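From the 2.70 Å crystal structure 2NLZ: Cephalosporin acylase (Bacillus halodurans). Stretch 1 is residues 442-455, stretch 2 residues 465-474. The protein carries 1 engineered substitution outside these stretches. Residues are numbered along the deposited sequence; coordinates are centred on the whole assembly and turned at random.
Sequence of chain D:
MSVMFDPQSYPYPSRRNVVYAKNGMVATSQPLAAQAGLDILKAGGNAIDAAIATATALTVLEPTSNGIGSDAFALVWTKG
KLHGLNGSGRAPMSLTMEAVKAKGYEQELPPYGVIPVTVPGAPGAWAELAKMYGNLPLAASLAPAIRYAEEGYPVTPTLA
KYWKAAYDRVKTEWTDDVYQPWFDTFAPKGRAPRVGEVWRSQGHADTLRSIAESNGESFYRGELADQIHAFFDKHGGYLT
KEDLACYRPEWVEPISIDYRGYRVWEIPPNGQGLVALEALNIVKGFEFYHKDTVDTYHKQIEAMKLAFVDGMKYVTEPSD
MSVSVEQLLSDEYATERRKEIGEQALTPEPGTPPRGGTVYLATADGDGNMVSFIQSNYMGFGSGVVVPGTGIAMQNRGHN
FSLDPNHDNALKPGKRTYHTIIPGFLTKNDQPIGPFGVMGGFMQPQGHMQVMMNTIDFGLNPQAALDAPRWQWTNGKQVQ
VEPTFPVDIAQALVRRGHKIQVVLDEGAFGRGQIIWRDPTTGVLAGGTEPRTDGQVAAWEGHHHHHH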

# COMPACT_ATOMS: atom_id res chain seq x y z
N PHE D 442 20.56 1.74 -21.57
CA PHE D 442 21.08 0.44 -21.12
C PHE D 442 20.10 -0.34 -20.24
O PHE D 442 20.36 -1.48 -19.84
N MET D 443 18.95 0.28 -19.94
CA MET D 443 17.82 -0.42 -19.32
C MET D 443 17.20 -1.42 -20.31
O MET D 443 16.62 -2.44 -19.90
N GLN D 444 17.35 -1.14 -21.60
CA GLN D 444 16.57 -1.80 -22.65
C GLN D 444 16.52 -3.33 -22.60
O GLN D 444 15.43 -3.90 -22.48
N PRO D 445 17.69 -3.99 -22.62
CA PRO D 445 17.63 -5.45 -22.56
C PRO D 445 17.03 -5.97 -21.25
O PRO D 445 16.31 -6.98 -21.25
N GLN D 446 17.30 -5.26 -20.15
CA GLN D 446 16.78 -5.61 -18.83
C GLN D 446 15.26 -5.51 -18.82
O GLN D 446 14.58 -6.38 -18.25
N GLY D 447 14.73 -4.47 -19.47
CA GLY D 447 13.29 -4.31 -19.65
C GLY D 447 12.67 -5.35 -20.57
O GLY D 447 11.53 -5.78 -20.36
N HIS D 448 13.42 -5.76 -21.58
CA HIS D 448 13.03 -6.86 -22.45
C HIS D 448 12.96 -8.17 -21.67
O HIS D 448 12.03 -8.96 -21.84
N MET D 449 13.94 -8.41 -20.80
CA MET D 449 13.94 -9.64 -20.01
C MET D 449 12.75 -9.65 -19.07
O MET D 449 12.11 -10.69 -18.88
N GLN D 450 12.46 -8.49 -18.48
CA GLN D 450 11.36 -8.41 -17.51
C GLN D 450 10.00 -8.61 -18.16
O GLN D 450 9.25 -9.47 -17.70
N VAL D 451 9.70 -7.90 -19.26
CA VAL D 451 8.39 -8.09 -19.91
C VAL D 451 8.23 -9.50 -20.46
O VAL D 451 7.12 -10.05 -20.43
N MET D 452 9.33 -10.10 -20.94
CA MET D 452 9.26 -11.46 -21.48
C MET D 452 8.94 -12.48 -20.39
O MET D 452 8.10 -13.37 -20.59
N MET D 453 9.58 -12.33 -19.24
CA MET D 453 9.29 -13.23 -18.12
C MET D 453 7.93 -12.94 -17.49
O MET D 453 7.22 -13.87 -17.10
N ASN D 454 7.55 -11.67 -17.43
CA ASN D 454 6.21 -11.28 -16.98
C ASN D 454 5.13 -11.88 -17.87
O ASN D 454 4.05 -12.21 -17.41
N THR D 455 5.43 -12.01 -19.16
CA THR D 455 4.46 -12.53 -20.11
C THR D 455 4.45 -14.05 -20.18
O THR D 455 3.41 -14.68 -19.97
N ALA D 465 1.96 -6.31 -17.30
CA ALA D 465 3.39 -6.58 -17.52
C ALA D 465 4.18 -5.29 -17.46
O ALA D 465 5.30 -5.26 -16.97
N LEU D 466 3.56 -4.23 -17.98
CA LEU D 466 4.12 -2.89 -17.97
C LEU D 466 3.99 -2.18 -16.61
O LEU D 466 4.90 -1.47 -16.20
N ASP D 467 2.85 -2.38 -15.94
CA ASP D 467 2.61 -1.84 -14.59
C ASP D 467 3.61 -2.33 -13.55
O ASP D 467 3.97 -1.58 -12.65
N ALA D 468 4.01 -3.61 -13.69
CA ALA D 468 4.90 -4.30 -12.75
C ALA D 468 6.16 -3.51 -12.40
O ALA D 468 6.78 -2.91 -13.29
N PRO D 469 6.53 -3.49 -11.10
CA PRO D 469 7.71 -2.78 -10.61
C PRO D 469 8.97 -3.30 -11.26
O PRO D 469 9.05 -4.49 -11.59
N ARG D 470 9.95 -2.43 -11.45
CA ARG D 470 11.12 -2.77 -12.25
C ARG D 470 12.42 -2.62 -11.51
O ARG D 470 12.58 -1.77 -10.65
N TRP D 471 13.37 -3.49 -11.86
CA TRP D 471 14.73 -3.37 -11.39
C TRP D 471 15.63 -3.08 -12.58
O TRP D 471 15.26 -3.37 -13.73
N GLN D 472 16.81 -2.51 -12.31
CA GLN D 472 17.86 -2.42 -13.32
C GLN D 472 19.26 -2.40 -12.75
O GLN D 472 19.55 -1.66 -11.81
N TRP D 473 20.13 -3.24 -13.31
CA TRP D 473 21.54 -3.31 -12.92
C TRP D 473 22.35 -2.21 -13.59
O TRP D 473 22.16 -1.93 -14.77
N THR D 474 23.27 -1.59 -12.85
CA THR D 474 24.14 -0.54 -13.40
C THR D 474 25.64 -0.90 -13.42
O THR D 474 26.21 -1.07 -14.50

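The contact between these two stretches illustrates how a helix can hold a second segment, a helix end leading into a strand, through side-chain amides that bond to its backbone, with apolar packing filling the space around them. Gln-446, Gln-450 and Asn-454 recur every four residues along the helix, so their CA-to-CB bonds all point toward the second stretch, and all three take the m rotamer at chi1.

Gln-446 and Gln-450 each pair with one strand residue in the manner of a peptide group. Gln-446, extended through a t chi2, accepts from Trp-473 N at its OE1 (2.6 Å) and donates from NE2 to Trp-473 O (3.0 Å). Gln-450, also t at chi2, repeats the pattern one helical turn on: its OE1 accepts from Trp-471 N at 3.2 Å, and its NE2 donates to Trp-471 O at 2.9 Å. Both amides also donate within the first stretch, Gln-446 NE2 to Phe-442 O (3.2 Å) and Gln-450 NE2 to Gln-446 O (3.0 Å). Asn-454 makes a simpler link, from ND2 to Ala-465 O at 3.2 Å, while its CB lies 4.0 Å from Ala-465 CB.

Around this polar ladder the larger side chains close in. Trp-471, with chi1 p, has a CA-to-CB bond that points sideways, yet its indole comes back against the helix: Gln-450 CD lies over one face, and Met-449 CE meets the edge, 3.2 Å from Trp-471 CZ2. Met-443, t at chi1, runs beside the strand, its CB 3.5 Å from Gln-472 OE1 and its CE 3.9 Å from Arg-470 CD. Farther along the helix, Val-451 CG1 rests 4.0 Å from Leu-466 CD1, an apolar touch made although the leucine's CA-to-CB bond points away. The general lesson is that a glutamine amide can engage both the N and the O of one strand residue, as a peptide group would.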

# COMPACT_ATOMS: atom_id res chain seq x y z
CB PHE D 442 22.43 0.61 -20.41
CG PHE D 442 23.55 0.99 -21.34
CD1 PHE D 442 23.97 2.31 -21.46
CD2 PHE D 442 24.20 0.01 -22.09
CE1 PHE D 442 25.02 2.66 -22.31
CE2 PHE D 442 25.25 0.35 -22.94
CZ PHE D 442 25.66 1.68 -23.05
CB MET D 443 16.77 0.60 -18.85
CG MET D 443 15.35 0.05 -18.62
SD MET D 443 15.18 -0.77 -17.03
CE MET D 443 13.59 -1.57 -17.20
CB GLN D 444 16.90 -1.25 -24.05
CG GLN D 444 16.43 0.20 -24.22
CD GLN D 444 16.15 0.60 -25.65
OE1 GLN D 444 16.52 1.69 -26.08
NE2 GLN D 444 15.50 -0.27 -26.40
CB PRO D 445 19.10 -5.86 -22.67
CG PRO D 445 19.79 -4.68 -23.26
CD PRO D 445 19.08 -3.51 -22.72
CB GLN D 446 17.41 -4.73 -17.76
CG GLN D 446 18.91 -4.58 -17.94
CD GLN D 446 19.61 -3.95 -16.74
OE1 GLN D 446 19.43 -4.38 -15.59
NE2 GLN D 446 20.44 -2.94 -17.01
CB HIS D 448 14.01 -6.99 -23.62
CG HIS D 448 13.75 -6.03 -24.74
ND1 HIS D 448 13.95 -6.37 -26.06
CD2 HIS D 448 13.31 -4.75 -24.75
CE1 HIS D 448 13.65 -5.34 -26.83
NE2 HIS D 448 13.26 -4.34 -26.06
CB MET D 449 15.23 -9.83 -19.22
CG MET D 449 15.41 -11.27 -18.74
SD MET D 449 16.79 -11.68 -17.63
CE MET D 449 16.51 -10.48 -16.37
CB GLN D 450 11.45 -7.15 -16.64
CG GLN D 450 12.59 -7.23 -15.63
CD GLN D 450 12.96 -5.88 -15.02
OE1 GLN D 450 12.26 -5.38 -14.14
NE2 GLN D 450 14.07 -5.31 -15.47
CB VAL D 451 8.02 -7.03 -21.02
CG1 VAL D 451 8.15 -5.62 -20.50
CG2 VAL D 451 8.84 -7.23 -22.26
CB MET D 452 10.54 -11.85 -22.25
CG MET D 452 10.61 -11.30 -23.70
SD MET D 452 9.16 -11.70 -24.71
CE MET D 452 8.06 -10.31 -24.45
CB MET D 453 10.40 -13.15 -17.09
CG MET D 453 11.67 -13.75 -17.59
SD MET D 453 12.65 -14.26 -16.20
CE MET D 453 14.04 -13.21 -16.46
CB ASN D 454 6.07 -9.76 -16.94
CG ASN D 454 6.92 -9.11 -15.86
OD1 ASN D 454 7.49 -9.79 -15.00
ND2 ASN D 454 7.03 -7.78 -15.90
CB THR D 455 4.67 -11.91 -21.49
OG1 THR D 455 4.57 -10.49 -21.38
CG2 THR D 455 3.61 -12.38 -22.46
CB ALA D 465 3.62 -7.29 -18.83
CB LEU D 466 3.45 -2.06 -19.07
CG LEU D 466 4.14 -1.90 -20.42
CD1 LEU D 466 5.21 -2.93 -20.64
CD2 LEU D 466 3.11 -1.96 -21.49
CB ASP D 467 1.21 -2.22 -14.10
CG ASP D 467 0.10 -1.54 -14.87
OD1 ASP D 467 0.35 -0.45 -15.44
OD2 ASP D 467 -1.02 -2.10 -14.91
CB ALA D 468 5.26 -5.67 -13.30
CB PRO D 469 7.72 -3.08 -9.11
CG PRO D 469 6.86 -4.32 -8.96
CD PRO D 469 5.81 -4.17 -10.01
CB ARG D 470 11.16 -1.93 -13.53
CG ARG D 470 10.08 -2.31 -14.54
CD ARG D 470 10.00 -1.30 -15.66
NE ARG D 470 8.76 -1.41 -16.41
CZ ARG D 470 8.27 -0.44 -17.19
NH1 ARG D 470 8.91 0.71 -17.32
NH2 ARG D 470 7.11 -0.63 -17.84
CB TRP D 471 15.17 -4.67 -10.72
CG TRP D 471 14.97 -5.86 -11.60
CD1 TRP D 471 13.89 -6.69 -11.62
CD2 TRP D 471 15.88 -6.34 -12.60
NE1 TRP D 471 14.07 -7.66 -12.57
CE2 TRP D 471 15.28 -7.46 -13.19
CE3 TRP D 471 17.13 -5.92 -13.06
CZ2 TRP D 471 15.89 -8.17 -14.21
CZ3 TRP D 471 17.74 -6.63 -14.08
CH2 TRP D 471 17.12 -7.74 -14.65
CB GLN D 472 17.65 -1.25 -14.29
CG GLN D 472 17.91 0.13 -13.76
CD GLN D 472 17.98 1.14 -14.88
OE1 GLN D 472 18.67 0.93 -15.88
NE2 GLN D 472 17.24 2.24 -14.73
CB TRP D 473 22.10 -4.69 -13.30
CG TRP D 473 23.58 -4.75 -13.32
CD1 TRP D 473 24.40 -4.95 -12.26
CD2 TRP D 473 24.42 -4.61 -14.46
NE1 TRP D 473 25.71 -4.95 -12.66
CE2 TRP D 473 25.75 -4.74 -14.01
CE3 TRP D 473 24.18 -4.37 -15.81
CZ2 TRP D 473 26.84 -4.65 -14.87
CZ3 TRP D 473 25.27 -4.29 -16.67
CH2 TRP D 473 26.58 -4.42 -16.19
CB THR D 474 23.98 0.82 -12.68
OG1 THR D 474 24.29 0.68 -11.28
CG2 THR D 474 22.56 1.37 -12.84